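Local coordinates for beta-phenylalanine aminotransferase (Variovorax paradoxus, PDB 4AO9), which transaminates beta-phenylalanine with pyridoxal-5'-phosphate as cofactor, probably passing the amino group to a keto acid, at residues 32-37 against 404-409; 36-41 against 66-71; 90-95 against 430-435; 379-384 against 399-404. All blocks are in the same frame, centred on the assembly; numbering follows the deposited sequence.

Contact 1. Residues 32-37 against 404-409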
# COMPACT_ATOMS: atom_id res chain seq x y z
N ASP A 32 -25.95 18.22 -23.25
CA ASP A 32 -26.99 18.69 -22.34
C ASP A 32 -26.74 18.19 -20.90
O ASP A 32 -26.84 18.96 -19.95
CB ASP A 32 -28.37 18.25 -22.85
CG ASP A 32 -29.49 18.66 -21.93
OD1 ASP A 32 -29.77 19.88 -21.83
OD2 ASP A 32 -30.08 17.77 -21.30
N ALA A 33 -26.40 16.91 -20.75
CA ALA A 33 -26.13 16.34 -19.43
C ALA A 33 -24.93 17.01 -18.76
O ALA A 33 -24.98 17.31 -17.55
CB ALA A 33 -25.92 14.83 -19.53
N TYR A 34 -23.88 17.26 -19.53
CA TYR A 34 -22.69 17.97 -19.04
C TYR A 34 -23.08 19.35 -18.51
O TYR A 34 -22.65 19.75 -17.43
CB TYR A 34 -21.63 18.12 -20.12
CG TYR A 34 -20.67 16.94 -20.32
CD1 TYR A 34 -21.09 15.62 -20.18
CD2 TYR A 34 -19.34 17.18 -20.69
CE1 TYR A 34 -20.20 14.56 -20.39
CE2 TYR A 34 -18.45 16.13 -20.90
CZ TYR A 34 -18.88 14.82 -20.76
OH TYR A 34 -17.99 13.80 -20.98
N ARG A 35 -23.89 20.08 -19.28
CA ARG A 35 -24.28 21.43 -18.88
C ARG A 35 -25.09 21.44 -17.59
O ARG A 35 -24.82 22.23 -16.68
CB ARG A 35 -25.06 22.15 -19.98
CG ARG A 35 -25.39 23.59 -19.62
CD ARG A 35 -26.46 24.21 -20.51
NE ARG A 35 -27.75 23.52 -20.47
CZ ARG A 35 -28.59 23.52 -19.44
NH1 ARG A 35 -28.28 24.14 -18.31
NH2 ARG A 35 -29.73 22.86 -19.53
N ARG A 36 -26.09 20.56 -17.50
CA ARG A 36 -26.94 20.48 -16.32
C ARG A 36 -26.12 20.08 -15.09
O ARG A 36 -26.28 20.65 -14.01
CB ARG A 36 -28.11 19.53 -16.56
CG ARG A 36 -29.23 20.12 -17.43
CD ARG A 36 -30.45 19.19 -17.52
NE ARG A 36 -30.24 18.08 -18.45
CZ ARG A 36 -29.90 16.85 -18.11
NH1 ARG A 36 -29.72 16.53 -16.82
NH2 ARG A 36 -29.74 15.92 -19.04
N PHE A 37 -25.24 19.10 -15.27
CA PHE A 37 -24.34 18.65 -14.21
C PHE A 37 -23.45 19.81 -13.73
O PHE A 37 -23.33 20.05 -12.52
CB PHE A 37 -23.51 17.46 -14.71
CG PHE A 37 -22.40 17.04 -13.77
CD1 PHE A 37 -22.64 16.13 -12.75
CD2 PHE A 37 -21.13 17.57 -13.92
CE1 PHE A 37 -21.62 15.75 -11.88
CE2 PHE A 37 -20.09 17.19 -13.06
CZ PHE A 37 -20.34 16.28 -12.04
N LEU A 404 -26.25 7.25 -18.55
CA LEU A 404 -26.77 6.52 -17.38
C LEU A 404 -26.30 7.12 -16.06
O LEU A 404 -27.10 7.36 -15.15
CB LEU A 404 -26.37 5.04 -17.44
CG LEU A 404 -26.82 4.18 -16.25
CD1 LEU A 404 -28.34 4.16 -16.08
CD2 LEU A 404 -26.29 2.77 -16.41
N PHE A 405 -24.99 7.36 -15.97
CA PHE A 405 -24.38 7.94 -14.77
C PHE A 405 -25.03 9.27 -14.38
O PHE A 405 -25.42 9.46 -13.23
CB PHE A 405 -22.87 8.12 -14.97
CG PHE A 405 -22.20 8.85 -13.84
CD1 PHE A 405 -21.87 8.19 -12.66
CD2 PHE A 405 -21.92 10.22 -13.95
CE1 PHE A 405 -21.27 8.87 -11.60
CE2 PHE A 405 -21.31 10.91 -12.89
CZ PHE A 405 -21.00 10.22 -11.72
N PHE A 406 -25.17 10.18 -15.35
CA PHE A 406 -25.77 11.49 -15.08
C PHE A 406 -27.25 11.40 -14.76
O PHE A 406 -27.75 12.11 -13.88
CB PHE A 406 -25.51 12.46 -16.24
CG PHE A 406 -24.07 12.86 -16.39
CD1 PHE A 406 -23.43 13.60 -15.39
CD2 PHE A 406 -23.34 12.49 -17.52
CE1 PHE A 406 -22.10 13.96 -15.51
CE2 PHE A 406 -22.00 12.84 -17.65
CZ PHE A 406 -21.38 13.58 -16.64
N HIS A 407 -27.95 10.50 -15.45
CA HIS A 407 -29.34 10.22 -15.14
C HIS A 407 -29.50 9.77 -13.69
O HIS A 407 -30.39 10.24 -12.98
CB HIS A 407 -29.94 9.17 -16.09
CG HIS A 407 -31.32 8.74 -15.70
ND1 HIS A 407 -32.44 9.51 -15.95
CD2 HIS A 407 -31.76 7.64 -15.04
CE1 HIS A 407 -33.50 8.89 -15.48
NE2 HIS A 407 -33.12 7.76 -14.92
N LEU A 408 -28.64 8.84 -13.25
CA LEU A 408 -28.74 8.34 -11.89
C LEU A 408 -28.49 9.45 -10.88
O LEU A 408 -29.21 9.55 -9.88
CB LEU A 408 -27.80 7.14 -11.68
CG LEU A 408 -28.25 5.85 -12.38
CD1 LEU A 408 -27.13 4.82 -12.32
CD2 LEU A 408 -29.54 5.30 -11.77
N LEU A 409 -27.53 10.33 -11.15
CA LEU A 409 -27.34 11.51 -10.29
C LEU A 409 -28.63 12.32 -10.18
O LEU A 409 -28.99 12.74 -9.08
CB LEU A 409 -26.20 12.41 -10.77
CG LEU A 409 -24.76 11.87 -10.69
CD1 LEU A 409 -23.79 12.91 -11.22
CD2 LEU A 409 -24.38 11.47 -9.27
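The ring of Phe-406 reaches across to three residues of helix 23-40. Its CE1 atom lies 3.6 Å from CG of Phe-37, over one face of that ring. The two phenylalanines form an offset edge-to-face pair, with the edge of Phe-406 turned to the face of Phe-37. Their centroids are 5.2 Å apart and the planes meet at 65°. CE2 of Phe-406 approaches CE1 of Tyr-34 at 3.7 Å. This second ring pair is oblique. Ala-33 has only CB to offer, and it sits 4.0 Å from CD2 of Phe-406. CE1 of Phe-37 meets CD1 of Leu-409 at 3.6 Å, near the ring plane. Together Tyr-34, Phe-37 and Phe-406 make an aromatic cluster between two helices of a class-III aminotransferase. The short helical segments cross at 37° with their axes 10.3 Å apart, and the ring of Phe-406 is set between them. CG of Phe-37 is anti to its backbone N (chi1 172°), which sets one face of the ring against CE1 of Phe-406. Further out, Tyr-34 OH is hydrogen-bonded to Gln-402, so the polar end of this ring is tied to the same partner helix. CD2 of Phe-405, next in that helix, lies over the centre of one face of the Phe-406 ring. Along helix 23-40 itself, Arg-36 grips OD2 of Asp-32 side-on through NE and NH2.

Contact 2. Residues 36-41 against 66-71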
# COMPACT_ATOMS: atom_id res chain seq x y z
N ARG A 36 -26.09 20.56 -17.50
CA ARG A 36 -26.94 20.48 -16.32
C ARG A 36 -26.12 20.08 -15.09
O ARG A 36 -26.28 20.65 -14.01
CB ARG A 36 -28.11 19.53 -16.56
CG ARG A 36 -29.23 20.12 -17.43
CD ARG A 36 -30.45 19.19 -17.52
NE ARG A 36 -30.24 18.08 -18.45
CZ ARG A 36 -29.90 16.85 -18.11
NH1 ARG A 36 -29.72 16.53 -16.82
NH2 ARG A 36 -29.74 15.92 -19.04
N PHE A 37 -25.24 19.10 -15.27
CA PHE A 37 -24.34 18.65 -14.21
C PHE A 37 -23.45 19.81 -13.73
O PHE A 37 -23.33 20.05 -12.52
CB PHE A 37 -23.51 17.46 -14.71
CG PHE A 37 -22.40 17.04 -13.77
CD1 PHE A 37 -22.64 16.13 -12.75
CD2 PHE A 37 -21.13 17.57 -13.92
CE1 PHE A 37 -21.62 15.75 -11.88
CE2 PHE A 37 -20.09 17.19 -13.06
CZ PHE A 37 -20.34 16.28 -12.04
N THR A 38 -22.85 20.52 -14.68
CA THR A 38 -21.98 21.66 -14.37
C THR A 38 -22.73 22.76 -13.61
O THR A 38 -22.27 23.24 -12.58
CB THR A 38 -21.34 22.23 -15.65
OG1 THR A 38 -20.51 21.23 -16.25
CG2 THR A 38 -20.50 23.47 -15.35
N ASP A 39 -23.91 23.15 -14.13
CA ASP A 39 -24.68 24.25 -13.53
C ASP A 39 -25.15 23.94 -12.12
O ASP A 39 -25.23 24.84 -11.28
CB ASP A 39 -25.88 24.61 -14.41
CG ASP A 39 -25.48 25.22 -15.75
OD1 ASP A 39 -24.29 25.54 -15.93
OD2 ASP A 39 -26.36 25.35 -16.62
N ALA A 40 -25.42 22.67 -11.86
CA ALA A 40 -25.95 22.22 -10.58
C ALA A 40 -24.88 22.02 -9.51
O ALA A 40 -25.20 21.91 -8.33
CB ALA A 40 -26.75 20.93 -10.76
N ASN A 41 -23.61 21.99 -9.93
CA ASN A 41 -22.50 21.66 -9.02
C ASN A 41 -21.34 22.67 -9.02
O ASN A 41 -20.17 22.29 -9.20
CB ASN A 41 -22.03 20.23 -9.30
CG ASN A 41 -23.08 19.21 -8.95
OD1 ASN A 41 -23.32 18.95 -7.77
ND2 ASN A 41 -23.76 18.67 -9.96
N TYR A 66 -14.04 11.69 -13.70
CA TYR A 66 -14.89 11.63 -14.89
C TYR A 66 -15.14 13.04 -15.40
O TYR A 66 -15.07 14.02 -14.63
CB TYR A 66 -16.22 10.90 -14.62
CG TYR A 66 -16.93 11.35 -13.37
CD1 TYR A 66 -16.64 10.75 -12.13
CD2 TYR A 66 -17.88 12.38 -13.40
CE1 TYR A 66 -17.26 11.16 -10.96
CE2 TYR A 66 -18.52 12.80 -12.22
CZ TYR A 66 -18.20 12.18 -11.01
OH TYR A 66 -18.83 12.57 -9.84
N ALA A 67 -15.43 13.15 -16.69
CA ALA A 67 -15.72 14.43 -17.32
C ALA A 67 -17.17 14.85 -17.04
O ALA A 67 -18.04 14.00 -16.85
CB ALA A 67 -15.45 14.34 -18.82
N PRO A 68 -17.44 16.17 -17.02
CA PRO A 68 -16.48 17.25 -17.24
C PRO A 68 -15.53 17.48 -16.06
O PRO A 68 -14.41 17.98 -16.25
CB PRO A 68 -17.37 18.47 -17.50
CG PRO A 68 -18.63 18.18 -16.77
CD PRO A 68 -18.81 16.68 -16.86
N PHE A 69 -15.99 17.10 -14.86
CA PHE A 69 -15.18 17.10 -13.63
C PHE A 69 -15.92 16.23 -12.62
O PHE A 69 -17.14 16.09 -12.71
CB PHE A 69 -14.99 18.52 -13.06
CG PHE A 69 -16.28 19.23 -12.76
CD1 PHE A 69 -16.91 19.99 -13.74
CD2 PHE A 69 -16.88 19.12 -11.51
CE1 PHE A 69 -18.11 20.63 -13.48
CE2 PHE A 69 -18.10 19.76 -11.24
CZ PHE A 69 -18.72 20.52 -12.23
N PRO A 70 -15.19 15.62 -11.67
CA PRO A 70 -15.86 14.78 -10.68
C PRO A 70 -16.46 15.60 -9.55
O PRO A 70 -15.91 16.65 -9.18
CB PRO A 70 -14.73 13.89 -10.16
CG PRO A 70 -13.50 14.74 -10.32
CD PRO A 70 -13.73 15.49 -11.61
N LEU A 71 -17.56 15.11 -8.99
CA LEU A 71 -18.11 15.68 -7.77
C LEU A 71 -17.15 15.47 -6.61
O LEU A 71 -16.52 14.40 -6.48
CB LEU A 71 -19.45 15.02 -7.41
CG LEU A 71 -20.62 15.17 -8.38
CD1 LEU A 71 -21.79 14.29 -7.95
CD2 LEU A 71 -21.06 16.61 -8.45
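Phe-37 pushes its ring into the bend of residues 66-71. CB starts toward that segment, and the ring atoms beyond it make the contacts. CD2 meets CG of Pro-68 at 3.8 Å; the peptide bond before this proline is cis. CE2 comes to 3.2 Å from the carbonyl O of Phe-69, which lies at the ring edge near its plane. The same CE2 stands over one face of the Phe-69 ring, and the two ring planes are 47° apart. CZ faces the edge of Tyr-66, with CE2 of that ring at 3.9 Å. CE1 rests against CD2 of Leu-71 at 3.6 Å. With only an alanine here, the side chains of Pro-68, Phe-69 and Leu-71 would probably be left around a gap, and the Phe-69 ring would lose its neighbour on one face. The backbone of Phe-37 takes part too: its O accepts from ND2 of Asn-41 at 2.9 Å, in the carbonyl plane and on a lone pair. This holds the Asn-41 amide where OD1 lies 3.3 Å from CD2 of Leu-71. Within the bend, Leu-71 N donates a nearly straight bond (165°) to Tyr-66 OH. Segment 66-71 lies alongside the end of helix 23-40 and also touches helix 398-410, where Phe-406 meets Pro-68 and Leu-409 meets Leu-71. Helix 42-51 covers Phe-69 through Gln-45 and Phe-48, and strand 72-77 follows directly.

Contact 3. Residues 90-95 against 430-435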
# COMPACT_ATOMS: atom_id res chain seq x y z
N ALA A 90 -28.35 8.16 -2.60
CA ALA A 90 -28.17 6.78 -2.19
C ALA A 90 -26.94 6.26 -2.90
O ALA A 90 -26.81 6.39 -4.12
CB ALA A 90 -29.40 5.94 -2.55
N ASP A 91 -26.03 5.69 -2.12
CA ASP A 91 -24.73 5.20 -2.60
C ASP A 91 -24.83 3.76 -3.14
O ASP A 91 -25.02 2.82 -2.37
CB ASP A 91 -23.74 5.24 -1.44
CG ASP A 91 -22.39 4.64 -1.79
OD1 ASP A 91 -22.08 4.53 -2.99
OD2 ASP A 91 -21.66 4.30 -0.84
N PHE A 92 -24.66 3.62 -4.45
CA PHE A 92 -24.63 2.32 -5.11
C PHE A 92 -23.26 1.95 -5.66
O PHE A 92 -23.15 1.16 -6.59
CB PHE A 92 -25.71 2.26 -6.21
CG PHE A 92 -27.08 1.95 -5.68
CD1 PHE A 92 -27.87 2.95 -5.13
CD2 PHE A 92 -27.55 0.63 -5.69
CE1 PHE A 92 -29.13 2.65 -4.62
CE2 PHE A 92 -28.80 0.33 -5.19
CZ PHE A 92 -29.59 1.34 -4.65
N ILE A 93 -22.22 2.50 -5.06
CA ILE A 93 -20.84 2.14 -5.45
C ILE A 93 -19.95 1.75 -4.24
O ILE A 93 -19.07 0.89 -4.37
CB ILE A 93 -20.22 3.22 -6.40
CG1 ILE A 93 -18.78 2.89 -6.79
CG2 ILE A 93 -20.32 4.61 -5.79
CD1 ILE A 93 -18.60 1.54 -7.51
N ALA A 94 -20.17 2.37 -3.09
CA ALA A 94 -19.59 1.90 -1.82
C ALA A 94 -18.09 1.57 -1.90
O ALA A 94 -17.67 0.43 -1.62
CB ALA A 94 -20.41 0.71 -1.27
N GLU A 95 -17.31 2.57 -2.29
CA GLU A 95 -15.85 2.50 -2.36
C GLU A 95 -15.37 1.28 -3.15
O GLU A 95 -14.41 0.61 -2.78
CB GLU A 95 -15.23 2.58 -0.96
CG GLU A 95 -13.79 3.10 -0.95
CD GLU A 95 -13.67 4.52 -1.47
OE1 GLU A 95 -13.53 4.70 -2.69
OE2 GLU A 95 -13.69 5.45 -0.65
N ALA A 430 -36.11 -0.25 0.01
CA ALA A 430 -36.60 0.96 -0.65
C ALA A 430 -35.55 1.66 -1.52
O ALA A 430 -35.86 2.13 -2.61
CB ALA A 430 -37.19 1.94 0.37
N ASP A 431 -34.30 1.72 -1.05
CA ASP A 431 -33.19 2.23 -1.85
C ASP A 431 -33.05 1.42 -3.13
O ASP A 431 -32.88 1.97 -4.22
CB ASP A 431 -31.86 2.14 -1.08
CG ASP A 431 -31.77 3.10 0.10
OD1 ASP A 431 -32.40 4.18 0.07
OD2 ASP A 431 -31.05 2.78 1.06
N ILE A 432 -33.11 0.10 -2.98
CA ILE A 432 -32.97 -0.81 -4.12
C ILE A 432 -34.14 -0.62 -5.10
O ILE A 432 -33.93 -0.57 -6.32
CB ILE A 432 -32.77 -2.26 -3.65
CG1 ILE A 432 -31.38 -2.38 -2.97
CG2 ILE A 432 -32.91 -3.22 -4.82
CD1 ILE A 432 -31.10 -3.72 -2.31
N ASP A 433 -35.35 -0.46 -4.57
CA ASP A 433 -36.51 -0.16 -5.41
C ASP A 433 -36.29 1.10 -6.24
O ASP A 433 -36.66 1.15 -7.41
CB ASP A 433 -37.78 0.02 -4.57
CG ASP A 433 -38.33 -1.29 -4.04
OD1 ASP A 433 -38.02 -2.37 -4.60
OD2 ASP A 433 -39.10 -1.25 -3.04
N ARG A 434 -35.67 2.11 -5.62
CA ARG A 434 -35.38 3.37 -6.31
C ARG A 434 -34.37 3.18 -7.44
O ARG A 434 -34.50 3.82 -8.48
CB ARG A 434 -34.91 4.46 -5.34
CG ARG A 434 -36.04 5.00 -4.47
CD ARG A 434 -35.76 6.42 -3.97
NE ARG A 434 -34.53 6.48 -3.19
CZ ARG A 434 -34.40 6.04 -1.94
NH1 ARG A 434 -35.43 5.51 -1.29
NH2 ARG A 434 -33.22 6.14 -1.33
N TYR A 435 -33.38 2.31 -7.25
CA TYR A 435 -32.45 1.99 -8.33
C TYR A 435 -33.18 1.40 -9.54
O TYR A 435 -33.00 1.86 -10.67
CB TYR A 435 -31.27 1.10 -7.87
CG TYR A 435 -30.21 1.01 -8.96
CD1 TYR A 435 -30.31 0.06 -9.97
CD2 TYR A 435 -29.13 1.90 -9.00
CE1 TYR A 435 -29.38 -0.01 -10.99
CE2 TYR A 435 -28.18 1.84 -10.03
CZ TYR A 435 -28.31 0.88 -11.02
OH TYR A 435 -27.42 0.79 -12.05
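The Phe-92 ring has Tyr-435 over one face and the backbone of helix 429-445 at its edge. CB of Tyr-435 stands 4.0 Å from the centroid of the Phe-92 ring, 29° off the ring normal, a CH-pi contact. CD2 of Tyr-435 lies above the same ring toward its rim, 3.9 Å from CG of Phe-92. The two rings meet obliquely, with planes 35° apart. At the edge, CZ of Phe-92 points to the carbonyl O of Asp-431 at 3.4 Å. CA of Ile-432 lies near the ring plane as well. CG of Tyr-435 is anti to its backbone N (chi1 -170°), which brings CD2 of its ring over the Phe-92 face. Strand 88-91 belongs to a mixed sheet, between strands 80-83 and 413-414, and the C-terminal helix 429-445 packs on it here. Strands 413-414 and 420-422 add Ile-413 and Val-421 around both rings. Replacing Phe-92 with an alanine would probably take away the ring under CB and CD2 of Tyr-435 and leave a gap between the helix and these strands. At the strand end, CB of Ala-90 touches NH2 of Arg-434 at 4.0 Å. That arginine bends back at chi3 so that its guanidinium lies over CA of Asp-431. Beyond Phe-92 the chain turns sharply. OD1 of Asp-91 accepts from the backbone N atoms of Ile-93 (2.9 Å) and Ala-94, both from the same face of the carboxylate. The first of these bonds closes an Asx turn. Past it, Glu-95 makes a salt bridge to Arg-61 and a hydrogen bond to the backbone N of Thr-123 of the second subunit.

Contact 4. Residues 379-384 against 399-404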
# COMPACT_ATOMS: atom_id res chain seq x y z
N ASN A 379 -22.85 -5.08 -12.97
CA ASN A 379 -22.39 -4.00 -13.85
C ASN A 379 -23.32 -3.86 -15.05
O ASN A 379 -23.63 -4.86 -15.70
CB ASN A 379 -20.96 -4.31 -14.32
CG ASN A 379 -20.12 -3.05 -14.59
OD1 ASN A 379 -19.07 -2.86 -13.97
ND2 ASN A 379 -20.56 -2.21 -15.53
N ALA A 380 -23.74 -2.62 -15.32
CA ALA A 380 -24.54 -2.30 -16.50
C ALA A 380 -23.67 -2.40 -17.75
O ALA A 380 -22.52 -1.94 -17.75
CB ALA A 380 -25.12 -0.90 -16.37
N HIS A 381 -24.21 -3.00 -18.81
CA HIS A 381 -23.53 -3.03 -20.11
C HIS A 381 -24.55 -2.79 -21.21
O HIS A 381 -25.63 -3.37 -21.18
CB HIS A 381 -22.85 -4.38 -20.36
CG HIS A 381 -21.78 -4.72 -19.37
ND1 HIS A 381 -20.59 -4.02 -19.28
CD2 HIS A 381 -21.72 -5.69 -18.42
CE1 HIS A 381 -19.86 -4.54 -18.31
NE2 HIS A 381 -20.52 -5.55 -17.78
N PHE A 382 -24.19 -1.94 -22.16
CA PHE A 382 -25.05 -1.69 -23.32
C PHE A 382 -24.68 -2.60 -24.48
O PHE A 382 -24.16 -2.18 -25.51
CB PHE A 382 -25.02 -0.21 -23.70
CG PHE A 382 -25.62 0.67 -22.65
CD1 PHE A 382 -27.00 0.84 -22.57
CD2 PHE A 382 -24.81 1.29 -21.71
CE1 PHE A 382 -27.56 1.64 -21.58
CE2 PHE A 382 -25.35 2.09 -20.72
CZ PHE A 382 -26.73 2.26 -20.65
N VAL A 383 -24.96 -3.89 -24.27
CA VAL A 383 -24.68 -4.93 -25.25
C VAL A 383 -25.73 -6.03 -25.08
O VAL A 383 -26.25 -6.24 -23.98
CB VAL A 383 -23.23 -5.47 -25.11
CG1 VAL A 383 -23.09 -6.39 -23.89
CG2 VAL A 383 -22.77 -6.16 -26.38
N GLN A 384 -26.06 -6.70 -26.18
CA GLN A 384 -26.95 -7.86 -26.14
C GLN A 384 -26.13 -9.15 -26.16
O GLN A 384 -25.00 -9.17 -26.67
CB GLN A 384 -27.96 -7.81 -27.30
CG GLN A 384 -29.00 -8.96 -27.37
CD GLN A 384 -29.78 -9.18 -26.07
OE1 GLN A 384 -29.86 -10.30 -25.57
NE2 GLN A 384 -30.34 -8.10 -25.51
N ARG A 399 -20.63 6.62 -24.42
CA ARG A 399 -21.47 7.78 -24.16
C ARG A 399 -22.74 7.37 -23.44
O ARG A 399 -23.32 8.15 -22.69
CB ARG A 399 -21.81 8.54 -25.46
CG ARG A 399 -20.59 9.12 -26.19
CD ARG A 399 -20.98 9.62 -27.59
NE ARG A 399 -21.52 8.54 -28.42
CZ ARG A 399 -22.24 8.72 -29.53
NH1 ARG A 399 -22.53 9.94 -29.96
NH2 ARG A 399 -22.69 7.67 -30.19
N LEU A 400 -23.18 6.13 -23.68
CA LEU A 400 -24.37 5.59 -23.04
C LEU A 400 -24.15 5.36 -21.54
O LEU A 400 -25.05 5.62 -20.74
CB LEU A 400 -24.84 4.31 -23.74
CG LEU A 400 -25.24 4.45 -25.21
CD1 LEU A 400 -25.63 3.10 -25.78
CD2 LEU A 400 -26.38 5.45 -25.38
N ARG A 401 -22.97 4.86 -21.18
CA ARG A 401 -22.60 4.74 -19.76
C ARG A 401 -22.61 6.11 -19.07
O ARG A 401 -23.05 6.23 -17.93
CB ARG A 401 -21.22 4.09 -19.61
CG ARG A 401 -21.15 2.64 -20.10
CD ARG A 401 -19.93 1.94 -19.49
NE ARG A 401 -20.17 0.52 -19.21
CZ ARG A 401 -19.22 -0.31 -18.77
NH1 ARG A 401 -17.98 0.13 -18.55
NH2 ARG A 401 -19.51 -1.58 -18.53
N GLN A 402 -22.13 7.13 -19.78
CA GLN A 402 -22.14 8.49 -19.22
C GLN A 402 -23.56 8.99 -19.02
O GLN A 402 -23.90 9.53 -17.96
CB GLN A 402 -21.34 9.46 -20.09
CG GLN A 402 -19.87 9.15 -20.22
CD GLN A 402 -19.15 10.21 -21.01
OE1 GLN A 402 -18.95 11.34 -20.53
NE2 GLN A 402 -18.74 9.86 -22.22
N LEU A 403 -24.41 8.81 -20.03
CA LEU A 403 -25.81 9.22 -19.92
C LEU A 403 -26.50 8.55 -18.73
O LEU A 403 -27.23 9.21 -17.99
CB LEU A 403 -26.57 8.99 -21.24
CG LEU A 403 -26.16 9.88 -22.42
CD1 LEU A 403 -26.81 9.45 -23.73
CD2 LEU A 403 -26.46 11.35 -22.16
N LEU A 404 -26.25 7.25 -18.55
CA LEU A 404 -26.77 6.52 -17.38
C LEU A 404 -26.30 7.12 -16.06
O LEU A 404 -27.10 7.36 -15.15
CB LEU A 404 -26.37 5.04 -17.44
CG LEU A 404 -26.82 4.18 -16.25
CD1 LEU A 404 -28.34 4.16 -16.08
CD2 LEU A 404 -26.29 2.77 -16.41
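Phe-382 packs on Leu-400. CB of Leu-400 lies over one face of the Phe-382 ring, 3.8 Å from its centroid and 17° off the normal, a CH-pi contact. CE2 of the ring also approaches the carbonyl O of Leu-400 at 3.5 Å, and CB of Leu-404 lies by its edge near the plane. CG of Phe-382 is anti to its own carbonyl carbon, and from there the ring extends along the helix surface from Leu-400 to Leu-404. One turn further along the helix, CD2 of Leu-404 meets CB of Ala-380 at 3.9 Å. These apolar contacts pin helix 398-410 against strand 377-381, the middle strand of a three-stranded antiparallel sheet. The short strand and helix axes are 9.7 Å apart, with N-to-C directions 129° apart. Phe-442 of helix 429-445 joins Phe-382 and Leu-404 in this apolar layer. The polar contacts gather at the far end of Arg-401. Its NH2 donates to the carbonyl O of Ala-380 at 3.1 Å, in the carbonyl plane but with the oxygen tilted out of the guanidinium plane. ND2 of Asn-379 donates to the same oxygen at 3.0 Å, tilted from the carbonyl plane, so two donors grip this carbonyl. The Asn-379 amide and the guanidinium are turned only 26° from each other. His-381 lies alongside Arg-401, pointing the same way, with its ND1 2.8 Å from NH2 of Arg-401. NE2 of His-381 is hydrogen-bonded to the carbonyl O of Gly-234, which fixes the ring. Asn-379 is likewise tied to the backbone of Arg-418.

Overall arrangement
All four contacts are largely buried; contact 3 alone has an exposed residue among those that touch, Arg-434. Contacts 1 and 2 are close neighbours, their centres about 8 Å apart. They share helix 23-40 and use Phe-37 in two directions. Contacts 1 and 4 share helix 398-410, which turns different sides to the N-terminal helix and to the three-stranded sheet. Contact 3 brings in helix 429-445, and Tyr-435 there touches Leu-408 of contact 1. Contacts 1, 2 and 3 have no hydrogen bond between their segments and rely on aromatic and aliphatic packing. Contact 4 adds an arginine bonded to a strand carbonyl. Contacts 2 and 3 also touch the second subunit.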